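Local coordinates for protein poly-beta-hydroxybuterate polymerase (Cupriavidus necator, PDB 5T6O) that polymerises hydroxybutyryl units into polyhydroxybutyrate without a template, probably by acyl transfer, this chain being the catalytic domain of a class I synthase with an alpha/beta hydrolase fold, at residues A[89-92]-A[93-97]; A[236-239]-A[240-244]; A[334-337]-A[338-342]. The protein carries 1 engineered substitution. All coordinates share one frame; numbering follows the deposited sequence. Where two conformers were deposited one is given.

How the contacts relate
Contacts 1 and 2, with centres about 14 Å apart, join two helices of the alpha/beta hydrolase domain through one aromatic cluster: Trp89 of contact 1 stacks on Trp239 of contact 2, with Trp89 CE2 3.3 Å from Trp239 CZ3, while Trp236 meets the rings of both Trp89 and Tyr92. Helix 120-134 packs against both contacts. Contact 2 also carries a bound sulfate ion, probably left from crystallisation, on Arg242 and His243. Contact 3 stands apart and runs into strand 341-344, outermost in this chain's sheet. Its centre is about 33 Å from that of contact 2 and about 37 Å from that of contact 1, across the centre of the chain from the latter.

Contact 1: residues A[89-92]-A[93-97]; sequences WDDY and IEHAA
Ile93 N donates to Trp89 O at 3.0 Å at the start of helix 89-108, and the carbonyls of Asp90 and Asp91 take the amides of Glu94 and His95 in the same four-residue spacing. The next turn is wider: Tyr92 O accepts from Ala97 N at 3.1 Å, in a pi-type turn, and only weakly from Ala96 N, whose N-H...O angle is 133°. Side-chain contact is carried by Ile93 and Trp89. Ile93 CG1 lies beside its backbone N, anti to the carbonyl carbon (chi1 -63°), which sets this branch over a face of the indole. It makes a CH-pi contact 4.0 Å from the centroid of the Trp89 five-membered ring, and approaches Trp89 NE1 to 3.6 Å. Ile93 CD1 continues the cover of that face toward the rim. Further along, the ring of His95 approaches the preceding turn obliquely, its CD2 3.4 Å from Asp91 O, and the ring also meets Tyr22. Asp90 OD2 is hydrogen-bonded to the amide of Cys259, and Glu94 OE1 forms a salt bridge with Arg135. The chemistry of the contact thus combines apolar cover of the indole by Ile93 with polar anchoring of Asp90 and Glu94 to other parts of the chain.

Contact 2: residues A[236-239]-A[240-244]; sequences WYCW and YLRHT. With SO4 (sulfate ion), chain D.
With CG of Trp239 anti to its backbone N (chi1 -171°) and CG of His243 beside its own N (chi1 -67°), the two side chains cross at about a right angle. His243 CB sits almost squarely above the Trp239 six-membered ring, a CH-pi contact 4.0 Å from its centroid, and His243 CD2 comes down on the five-membered ring, 3.3 Å from Trp239 NE1. His243 NE2 faces the sulfate, donating to its O2 at 2.9 Å. Arg242, bent at chi3, brings NH1 to sulfate O2, also at 2.9 Å, and Cys182 N binds the ion too. This anion site lies on helix 234-246 of the alpha/beta hydrolase domain, next to the Cys238-Cys182 disulfide; Cys238 SG rests over the centre of the Arg242 guanidinium. Ala180 O holds Arg242 NH2, and Glu249 OE1 takes the hydrogen bond of His243 ND1; bonded to both sulfate and carboxylate, the imidazole is probably protonated. Along another side of the helix Trp236 and Tyr240 run side by side, Trp236 CZ3 3.9 Å from Tyr240 CD2, their planes oblique at 38°. Tyr240 O is gripped from opposite faces of its plane by Thr244 N and OG1, the latter at 2.6 Å. Tyr237 OH reaches Asp201 of the second subunit.

Contact 3: residues A[334-337]-A[338-342]; sequences QQWL and AGAIE
Where helix 333-339 gives way to strand 341-344, the outermost strand at this end of the sheet within this chain, Gln334 to Leu337 meet Ala338, Gly339 and Ala340 around the turn that joins the two elements. Ala338 N makes a regular helical bond to Gln334 O, 2.9 Å long. The spacing then slackens: Gly339 N shares itself weakly between Gln335 O at 3.4 Å and Trp336 O at 3.3 Å. Ala340 N instead reaches back three residues to Leu337 O at 3.1 Å, approaching from above the carbonyl plane, 73° out of it, so the bond does not use a lone pair of the oxygen. A water molecule sits 2.7 Å from the same Leu337 O and 2.9 Å from Ala340 O, within hydrogen-bonding geometry of both.

At Ala340 the backbone leaves helical angles for an extended conformation (psi 149°), and its methyl is carried back over the preceding turn. Ala340 CB lies over one face of the Trp336 indole, offset toward the rim, in a CH-pi contact 4.2 Å from the centroid of the six-membered ring; its closest ring atom is Trp336 CZ3. Trp336 is able to lie there because its CG stands anti to the backbone N (chi1 -178°), sending the indole toward the sheet, where it also meets Tyr289 and, edge-to-face, Phe301. Leu337 CD1 touches the same methyl more loosely, and Trp324 of strand 322-325 packs on Trp336, Leu337 and Ala340 alike. Beyond the turn, Ile341 pairs through its backbone with Thr325, while the backbone of Glu342 bonds to the third subunit and its carboxylate forms a salt bridge with Arg321 of the fourth subunit. The arrangement is that of a short helix connecting two neighbouring antiparallel strands, 322-325 and 341-344, at the end of the chain's own sheet.

Contact 1: residues A[89-92]-A[93-97]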
ATOM      1  N   TRP A  89      17.424  28.971   6.689  1.00 26.49           N
ATOM      2  CA  TRP A  89      17.755  28.167   5.516  1.00 24.61           C
ATOM      3  C   TRP A  89      18.655  28.949   4.564  1.00 29.14           C
ATOM      4  O   TRP A  89      19.634  28.404   4.045  1.00 28.24           O
ATOM      5  CB  TRP A  89      16.476  27.708   4.812  1.00 29.86           C
ATOM      6  CG  TRP A  89      16.683  27.017   3.480  1.00 27.39           C
ATOM      7  CD1 TRP A  89      16.719  27.608   2.249  1.00 27.82           C
ATOM      8  CD2 TRP A  89      16.842  25.610   3.253  1.00 27.35           C
ATOM      9  NE1 TRP A  89      16.899  26.660   1.270  1.00 31.31           N
ATOM     10  CE2 TRP A  89      16.980  25.425   1.859  1.00 29.04           C
ATOM     11  CE3 TRP A  89      16.887  24.486   4.094  1.00 28.72           C
ATOM     12  CZ2 TRP A  89      17.158  24.169   1.286  1.00 26.61           C
ATOM     13  CZ3 TRP A  89      17.062  23.236   3.526  1.00 30.15           C
ATOM     14  CH2 TRP A  89      17.198  23.087   2.130  1.00 27.38           C
ATOM     15  N   ASP A  90      18.356  30.242   4.355  1.00 27.91           N
ATOM     16  CA  ASP A  90      19.174  31.081   3.477  1.00 26.24           C
ATOM     17  C   ASP A  90      20.591  31.243   4.016  1.00 31.02           C
ATOM     18  O   ASP A  90      21.556  31.263   3.241  1.00 32.86           O
ATOM     19  CB  ASP A  90      18.525  32.456   3.286  1.00 27.81           C
ATOM     20  CG  ASP A  90      17.336  32.413   2.344  1.00 36.40           C
ATOM     21  OD1 ASP A  90      16.735  31.335   2.202  1.00 36.28           O
ATOM     22  OD2 ASP A  90      17.008  33.452   1.737  1.00 37.35           O
ATOM     23  N   ASP A  91      20.734  31.388   5.336  1.00 28.10           N
ATOM     24  CA  ASP A  91      22.069  31.505   5.918  1.00 30.04           C
ATOM     25  C   ASP A  91      22.920  30.308   5.536  1.00 33.20           C
ATOM     26  O   ASP A  91      24.095  30.448   5.163  1.00 27.95           O
ATOM     27  CB  ASP A  91      21.991  31.601   7.442  1.00 28.90           C
ATOM     28  CG  ASP A  91      21.440  32.920   7.942  1.00 36.86           C
ATOM     29  OD1 ASP A  91      21.454  33.933   7.201  1.00 33.47           O
ATOM     30  OD2 ASP A  91      21.002  32.927   9.117  1.00 31.67           O
ATOM     31  N   TYR A  92      22.340  29.112   5.652  1.00 27.77           N
ATOM     32  CA  TYR A  92      23.073  27.887   5.358  1.00 24.67           C
ATOM     33  C   TYR A  92      23.411  27.796   3.881  1.00 30.31           C
ATOM     34  O   TYR A  92      24.487  27.314   3.520  1.00 27.72           O
ATOM     35  CB  TYR A  92      22.255  26.673   5.797  1.00 26.17           C
ATOM     36  CG  TYR A  92      22.467  26.277   7.248  1.00 25.07           C
ATOM     37  CD1 TYR A  92      22.377  27.211   8.269  1.00 27.22           C
ATOM     38  CD2 TYR A  92      22.762  24.962   7.587  1.00 28.52           C
ATOM     39  CE1 TYR A  92      22.566  26.848   9.593  1.00 27.37           C
ATOM     40  CE2 TYR A  92      22.950  24.589   8.911  1.00 29.13           C
ATOM     41  CZ  TYR A  92      22.853  25.530   9.903  1.00 28.12           C
ATOM     42  OH  TYR A  92      23.045  25.150  11.218  1.00 28.90           O
ATOM     43  N   ILE A  93      22.497  28.236   3.014  1.00 28.16           N
ATOM     44  CA  ILE A  93      22.759  28.202   1.577  1.00 27.94           C
ATOM     45  C   ILE A  93      23.935  29.103   1.230  1.00 28.28           C
ATOM     46  O   ILE A  93      24.870  28.694   0.528  1.00 29.22           O
ATOM     47  CB  ILE A  93      21.495  28.597   0.785  1.00 27.54           C
ATOM     48  CG1 ILE A  93      20.360  27.590   1.030  1.00 27.29           C
ATOM     49  CG2 ILE A  93      21.811  28.686  -0.703  1.00 27.68           C
ATOM     50  CD1 ILE A  93      20.685  26.160   0.589  1.00 27.49           C
ATOM     51  N   GLU A  94      23.909  30.344   1.733  1.00 27.03           N
ATOM     52  CA  GLU A  94      24.930  31.324   1.373  1.00 30.59           C
ATOM     53  C   GLU A  94      26.259  31.034   2.062  1.00 27.89           C
ATOM     54  O   GLU A  94      27.314  31.004   1.416  1.00 29.93           O
ATOM     55  CB  GLU A  94      24.460  32.729   1.743  1.00 30.35           C
ATOM     56  CG  GLU A  94      25.352  33.809   1.179  1.00 33.59           C
ATOM     57  CD  GLU A  94      25.154  33.982  -0.316  1.00 41.89           C
ATOM     58  OE1 GLU A  94      24.030  34.372  -0.715  1.00 41.96           O
ATOM     59  OE2 GLU A  94      26.110  33.723  -1.085  1.00 40.14           O
ATOM     60  N   HIS A  95      26.233  30.846   3.379  1.00 25.88           N
ATOM     61  CA  HIS A  95      27.464  30.842   4.156  1.00 35.05           C
ATOM     62  C   HIS A  95      28.058  29.454   4.346  1.00 32.35           C
ATOM     63  O   HIS A  95      29.134  29.334   4.940  1.00 28.97           O
ATOM     64  CB  HIS A  95      27.212  31.507   5.509  1.00 30.16           C
ATOM     65  CG  HIS A  95      26.715  32.909   5.391  1.00 34.20           C
ATOM     66  ND1 HIS A  95      27.432  33.897   4.747  1.00 31.98           N
ATOM     67  CD2 HIS A  95      25.565  33.486   5.810  1.00 35.81           C
ATOM     68  CE1 HIS A  95      26.745  35.028   4.787  1.00 34.36           C
ATOM     69  NE2 HIS A  95      25.610  34.805   5.426  1.00 35.67           N
ATOM     70  N   ALA A  96      27.395  28.407   3.853  1.00 25.38           N
ATOM     71  CA  ALA A  96      27.982  27.078   3.921  1.00 28.66           C
ATOM     72  C   ALA A  96      28.016  26.418   2.547  1.00 26.16           C
ATOM     73  O   ALA A  96      29.095  26.088   2.058  1.00 27.21           O
ATOM     74  CB  ALA A  96      27.227  26.207   4.928  1.00 25.14           C
ATOM     75  N   ALA A  97      26.864  26.229   1.898  1.00 26.14           N
ATOM     76  CA  ALA A  97      26.865  25.512   0.621  1.00 26.84           C
ATOM     77  C   ALA A  97      27.571  26.316  -0.466  1.00 26.53           C
ATOM     78  O   ALA A  97      28.509  25.827  -1.110  1.00 23.86           O
ATOM     79  CB  ALA A  97      25.435  25.173   0.194  1.00 24.56           C
TER

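Contact 2: residues A[236-239]-A[240-244]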
ATOM      1  N   TRP A 236      15.587  27.532  10.423  1.00 20.70           N
ATOM      2  CA  TRP A 236      16.007  26.571   9.405  1.00 23.10           C
ATOM      3  C   TRP A 236      15.065  25.378   9.360  1.00 25.98           C
ATOM      4  O   TRP A 236      14.586  24.974   8.293  1.00 27.23           O
ATOM      5  CB  TRP A 236      17.434  26.101   9.711  1.00 21.39           C
ATOM      6  CG  TRP A 236      18.055  25.273   8.601  1.00 23.31           C
ATOM      7  CD1 TRP A 236      18.921  25.716   7.652  1.00 24.47           C
ATOM      8  CD2 TRP A 236      17.841  23.879   8.330  1.00 26.96           C
ATOM      9  NE1 TRP A 236      19.277  24.691   6.817  1.00 23.81           N
ATOM     10  CE2 TRP A 236      18.621  23.552   7.202  1.00 29.06           C
ATOM     11  CE3 TRP A 236      17.078  22.875   8.936  1.00 23.36           C
ATOM     12  CZ2 TRP A 236      18.648  22.269   6.659  1.00 27.36           C
ATOM     13  CZ3 TRP A 236      17.112  21.593   8.397  1.00 25.03           C
ATOM     14  CH2 TRP A 236      17.886  21.305   7.265  1.00 26.68           C
ATOM     15  N   TYR A 237      14.834  24.770  10.517  1.00 22.88           N
ATOM     16  CA  TYR A 237      13.949  23.615  10.626  1.00 23.84           C
ATOM     17  C   TYR A 237      12.527  23.977  10.202  1.00 23.45           C
ATOM     18  O   TYR A 237      11.856  23.203   9.510  1.00 23.47           O
ATOM     19  CB  TYR A 237      14.037  23.119  12.077  1.00 21.29           C
ATOM     20  CG  TYR A 237      13.178  21.963  12.546  1.00 25.01           C
ATOM     21  CD1 TYR A 237      12.612  21.058  11.668  1.00 26.57           C
ATOM     22  CD2 TYR A 237      12.953  21.780  13.910  1.00 29.44           C
ATOM     23  CE1 TYR A 237      11.826  20.009  12.133  1.00 28.77           C
ATOM     24  CE2 TYR A 237      12.177  20.741  14.382  1.00 31.68           C
ATOM     25  CZ  TYR A 237      11.604  19.864  13.491  1.00 29.53           C
ATOM     26  OH  TYR A 237      10.826  18.828  13.968  1.00 30.16           O
ATOM     27  N   CYS A 238      12.062  25.168  10.586  1.00 21.05           N
ATOM     28  CA  CYS A 238      10.741  25.641  10.179  1.00 26.80           C
ATOM     29  C   CYS A 238      10.628  25.722   8.661  1.00 27.41           C
ATOM     30  O   CYS A 238       9.663  25.224   8.063  1.00 25.21           O
ATOM     31  CB  CYS A 238      10.484  27.008  10.824  1.00 27.38           C
ATOM     32  SG  CYS A 238       8.976  27.864  10.305  1.00 29.50           S
ATOM     33  N   TRP A 239      11.615  26.351   8.019  1.00 22.60           N
ATOM     34  CA  TRP A 239      11.573  26.535   6.567  1.00 26.91           C
ATOM     35  C   TRP A 239      11.608  25.196   5.851  1.00 26.04           C
ATOM     36  O   TRP A 239      10.828  24.951   4.927  1.00 26.16           O
ATOM     37  CB  TRP A 239      12.752  27.409   6.121  1.00 27.80           C
ATOM     38  CG  TRP A 239      12.707  27.851   4.689  1.00 26.77           C
ATOM     39  CD1 TRP A 239      12.343  29.084   4.222  1.00 35.29           C
ATOM     40  CD2 TRP A 239      13.043  27.068   3.532  1.00 26.69           C
ATOM     41  NE1 TRP A 239      12.429  29.113   2.847  1.00 35.15           N
ATOM     42  CE2 TRP A 239      12.852  27.890   2.402  1.00 35.21           C
ATOM     43  CE3 TRP A 239      13.481  25.755   3.344  1.00 26.41           C
ATOM     44  CZ2 TRP A 239      13.084  27.440   1.102  1.00 35.40           C
ATOM     45  CZ3 TRP A 239      13.708  25.312   2.051  1.00 30.48           C
ATOM     46  CH2 TRP A 239      13.507  26.156   0.950  1.00 29.18           C
ATOM     47  N   TYR A 240      12.524  24.318   6.265  1.00 22.84           N
ATOM     48  CA  TYR A 240      12.635  23.001   5.643  1.00 24.78           C
ATOM     49  C   TYR A 240      11.329  22.221   5.755  1.00 27.64           C
ATOM     50  O   TYR A 240      10.807  21.716   4.754  1.00 27.79           O
ATOM     51  CB  TYR A 240      13.795  22.253   6.298  1.00 24.73           C
ATOM     52  CG  TYR A 240      14.097  20.902   5.697  1.00 24.67           C
ATOM     53  CD1 TYR A 240      14.300  20.753   4.327  1.00 29.01           C
ATOM     54  CD2 TYR A 240      14.210  19.784   6.506  1.00 26.36           C
ATOM     55  CE1 TYR A 240      14.584  19.509   3.783  1.00 27.51           C
ATOM     56  CE2 TYR A 240      14.491  18.535   5.969  1.00 26.99           C
ATOM     57  CZ  TYR A 240      14.679  18.408   4.611  1.00 29.87           C
ATOM     58  OH  TYR A 240      14.960  17.160   4.083  1.00 29.05           O
ATOM     59  N   LEU A 241      10.760  22.141   6.960  1.00 23.82           N
ATOM     60  CA  LEU A 241       9.498  21.422   7.138  1.00 23.07           C
ATOM     61  C   LEU A 241       8.383  22.047   6.306  1.00 25.63           C
ATOM     62  O   LEU A 241       7.616  21.339   5.647  1.00 25.45           O
ATOM     63  CB  LEU A 241       9.115  21.420   8.620  1.00 25.77           C
ATOM     64  CG  LEU A 241       8.421  20.224   9.253  1.00 48.71           C
ATOM     65  CD1 LEU A 241       9.217  18.955   8.992  1.00 47.59           C
ATOM     66  CD2 LEU A 241       8.271  20.468  10.758  1.00 45.74           C
ATOM     67  N   ARG A 242       8.271  23.379   6.332  1.00 23.20           N
ATOM     68  CA  ARG A 242       7.153  24.045   5.668  1.00 25.19           C
ATOM     69  C   ARG A 242       7.219  23.893   4.152  1.00 30.25           C
ATOM     70  O   ARG A 242       6.224  23.524   3.513  1.00 28.93           O
ATOM     71  CB  ARG A 242       7.136  25.530   6.043  1.00 25.80           C
ATOM     72  CG  ARG A 242       6.137  26.371   5.244  1.00 27.31           C
ATOM     73  CD  ARG A 242       6.113  27.784   5.810  1.00 27.57           C
ATOM     74  NE  ARG A 242       5.482  27.806   7.125  1.00 29.21           N
ATOM     75  CZ  ARG A 242       5.498  28.853   7.941  1.00 31.95           C
ATOM     76  NH1 ARG A 242       6.152  29.954   7.589  1.00 29.25           N
ATOM     77  NH2 ARG A 242       4.875  28.793   9.109  1.00 29.37           N
ATOM     78  N   HIS A 243       8.379  24.180   3.554  1.00 28.03           N
ATOM     79  CA  HIS A 243       8.442  24.390   2.112  1.00 30.02           C
ATOM     80  C   HIS A 243       8.812  23.132   1.338  1.00 29.11           C
ATOM     81  O   HIS A 243       8.750  23.145   0.102  1.00 32.04           O
ATOM     82  CB  HIS A 243       9.432  25.515   1.788  1.00 29.36           C
ATOM     83  CG  HIS A 243       8.982  26.860   2.279  1.00 29.04           C
ATOM     84  ND1 HIS A 243       7.887  27.511   1.755  1.00 34.91           N
ATOM     85  CD2 HIS A 243       9.462  27.663   3.262  1.00 25.03           C
ATOM     86  CE1 HIS A 243       7.719  28.662   2.384  1.00 41.27           C
ATOM     87  NE2 HIS A 243       8.658  28.775   3.308  1.00 33.61           N
ATOM     88  N   THR A 244       9.185  22.052   2.025  1.00 30.18           N
ATOM     89  CA  THR A 244       9.421  20.789   1.336  1.00 25.97           C
ATOM     90  C   THR A 244       8.372  19.755   1.746  1.00 26.94           C
ATOM     91  O   THR A 244       7.405  19.534   1.005  1.00 30.85           O
ATOM     92  CB  THR A 244      10.863  20.296   1.580  1.00 26.04           C
ATOM     93  OG1 THR A 244      11.050  19.900   2.944  1.00 30.12           O
ATOM     94  CG2 THR A 244      11.859  21.393   1.252  1.00 28.11           C
TER
HETATM   95  S   SO4 D 603       9.141  31.551   5.693  1.00 50.63           S
HETATM   96  O1  SO4 D 603       9.279  32.326   4.463  1.00 59.22           O
HETATM   97  O2  SO4 D 603       8.092  30.546   5.490  1.00 40.44           O
HETATM   98  O3  SO4 D 603       8.802  32.415   6.824  1.00 45.39           O
HETATM   99  O4  SO4 D 603      10.421  30.923   6.025  1.00 57.10           O

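Contact 3: residues A[334-337]-A[338-342]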
ATOM      1  N   GLN A 334       7.645   2.813 -11.781  1.00 33.92           N
ATOM      2  CA  GLN A 334       7.393   1.396 -12.009  1.00 38.75           C
ATOM      3  C   GLN A 334       7.755   1.005 -13.433  1.00 35.26           C
ATOM      4  O   GLN A 334       8.277  -0.093 -13.668  1.00 35.21           O
ATOM      5  CB  GLN A 334       5.936   1.060 -11.704  1.00 44.23           C
ATOM      6  CG  GLN A 334       5.752  -0.351 -11.174  1.00 62.12           C
ATOM      7  CD  GLN A 334       6.702  -0.675 -10.021  1.00 70.86           C
ATOM      8  OE1 GLN A 334       6.852   0.100  -9.072  1.00 74.83           O
ATOM      9  NE2 GLN A 334       7.351  -1.827 -10.106  1.00 76.17           N
ATOM     10  N   GLN A 335       7.488   1.891 -14.397  1.00 34.07           N
ATOM     11  CA  GLN A 335       7.933   1.649 -15.767  1.00 34.95           C
ATOM     12  C   GLN A 335       9.450   1.579 -15.840  1.00 33.67           C
ATOM     13  O   GLN A 335      10.006   0.759 -16.583  1.00 36.72           O
ATOM     14  CB  GLN A 335       7.413   2.741 -16.705  1.00 43.72           C
ATOM     15  CG  GLN A 335       5.942   2.663 -17.032  1.00 55.79           C
ATOM     16  CD  GLN A 335       5.651   1.840 -18.274  1.00 64.63           C
ATOM     17  OE1 GLN A 335       5.156   2.362 -19.274  1.00 71.34           O
ATOM     18  NE2 GLN A 335       5.944   0.548 -18.213  1.00 62.04           N
ATOM     19  N   TRP A 336      10.138   2.431 -15.075  1.00 34.24           N
ATOM     20  CA  TRP A 336      11.598   2.387 -15.054  1.00 33.33           C
ATOM     21  C   TRP A 336      12.082   1.033 -14.555  1.00 33.18           C
ATOM     22  O   TRP A 336      12.931   0.386 -15.181  1.00 27.83           O
ATOM     23  CB  TRP A 336      12.158   3.505 -14.168  1.00 29.92           C
ATOM     24  CG  TRP A 336      13.664   3.525 -14.167  1.00 28.04           C
ATOM     25  CD1 TRP A 336      14.467   4.209 -15.034  1.00 31.98           C
ATOM     26  CD2 TRP A 336      14.549   2.822 -13.275  1.00 27.26           C
ATOM     27  NE1 TRP A 336      15.790   3.976 -14.743  1.00 32.39           N
ATOM     28  CE2 TRP A 336      15.870   3.129 -13.670  1.00 29.29           C
ATOM     29  CE3 TRP A 336      14.353   1.967 -12.181  1.00 29.41           C
ATOM     30  CZ2 TRP A 336      16.996   2.612 -13.007  1.00 29.75           C
ATOM     31  CZ3 TRP A 336      15.468   1.442 -11.527  1.00 26.06           C
ATOM     32  CH2 TRP A 336      16.775   1.778 -11.934  1.00 29.56           C
ATOM     33  N   LEU A 337      11.530   0.584 -13.430  1.00 32.06           N
ATOM     34  CA  LEU A 337      11.947  -0.684 -12.853  1.00 34.13           C
ATOM     35  C   LEU A 337      11.604  -1.861 -13.756  1.00 31.15           C
ATOM     36  O   LEU A 337      12.381  -2.819 -13.839  1.00 31.92           O
ATOM     37  CB  LEU A 337      11.305  -0.841 -11.476  1.00 32.64           C
ATOM     38  CG  LEU A 337      11.780  -2.023 -10.641  1.00 30.38           C
ATOM     39  CD1 LEU A 337      13.288  -2.043 -10.530  1.00 27.78           C
ATOM     40  CD2 LEU A 337      11.129  -1.912  -9.267  1.00 41.59           C
ATOM     41  N   ALA A 338      10.479  -1.792 -14.483  1.00 28.60           N
ATOM     42  CA  ALA A 338      10.098  -2.902 -15.353  1.00 31.10           C
ATOM     43  C   ALA A 338      11.132  -3.148 -16.447  1.00 31.87           C
ATOM     44  O   ALA A 338      11.356  -4.298 -16.847  1.00 33.05           O
ATOM     45  CB  ALA A 338       8.722  -2.642 -15.971  1.00 37.23           C
ATOM     46  N   GLY A 339      11.768  -2.089 -16.949  1.00 33.42           N
ATOM     47  CA  GLY A 339      12.784  -2.235 -17.974  1.00 30.45           C
ATOM     48  C   GLY A 339      14.196  -2.310 -17.451  1.00 32.52           C
ATOM     49  O   GLY A 339      15.136  -2.510 -18.230  1.00 33.12           O
ATOM     50  N   ALA A 340      14.367  -2.176 -16.138  1.00 29.92           N
ATOM     51  CA  ALA A 340      15.693  -2.161 -15.531  1.00 27.82           C
ATOM     52  C   ALA A 340      16.325  -3.551 -15.498  1.00 32.54           C
ATOM     53  O   ALA A 340      15.640  -4.574 -15.419  1.00 33.77           O
ATOM     54  CB  ALA A 340      15.608  -1.602 -14.112  1.00 23.71           C
ATOM     55  N   ILE A 341      17.654  -3.575 -15.579  0.50 30.15           N
ATOM     56  CA  ILE A 341      18.440  -4.797 -15.450  0.50 29.77           C
ATOM     57  C   ILE A 341      19.073  -4.810 -14.068  0.50 27.37           C
ATOM     58  O   ILE A 341      19.629  -3.797 -13.626  0.50 28.50           O
ATOM     59  CB  ILE A 341      19.525  -4.889 -16.536  0.50 31.28           C
ATOM     60  CG1 ILE A 341      18.956  -4.524 -17.905  0.50 31.28           C
ATOM     61  CG2 ILE A 341      20.117  -6.296 -16.571  0.50 34.60           C
ATOM     62  CD1 ILE A 341      17.947  -5.509 -18.420  0.50 34.07           C
ATOM     63  N   GLU A 342      19.004  -5.951 -13.391  1.00 27.21           N
ATOM     64  CA  GLU A 342      19.645  -6.097 -12.086  1.00 25.97           C
ATOM     65  C   GLU A 342      21.073  -6.609 -12.254  1.00 25.85           C
ATOM     66  O   GLU A 342      21.311  -7.593 -12.963  1.00 29.17           O
ATOM     67  CB  GLU A 342      18.841  -7.054 -11.203  1.00 32.90           C
ATOM     68  CG  GLU A 342      19.273  -7.011  -9.756  1.00 27.95           C
ATOM     69  CD  GLU A 342      18.464  -7.928  -8.857  1.00 36.57           C
ATOM     70  OE1 GLU A 342      17.534  -8.605  -9.348  1.00 31.33           O
ATOM     71  OE2 GLU A 342      18.763  -7.957  -7.646  1.00 29.12           O
TER
HETATM   72  O   HOH W   1      13.257  -5.402 -14.043  1.00 34.68           O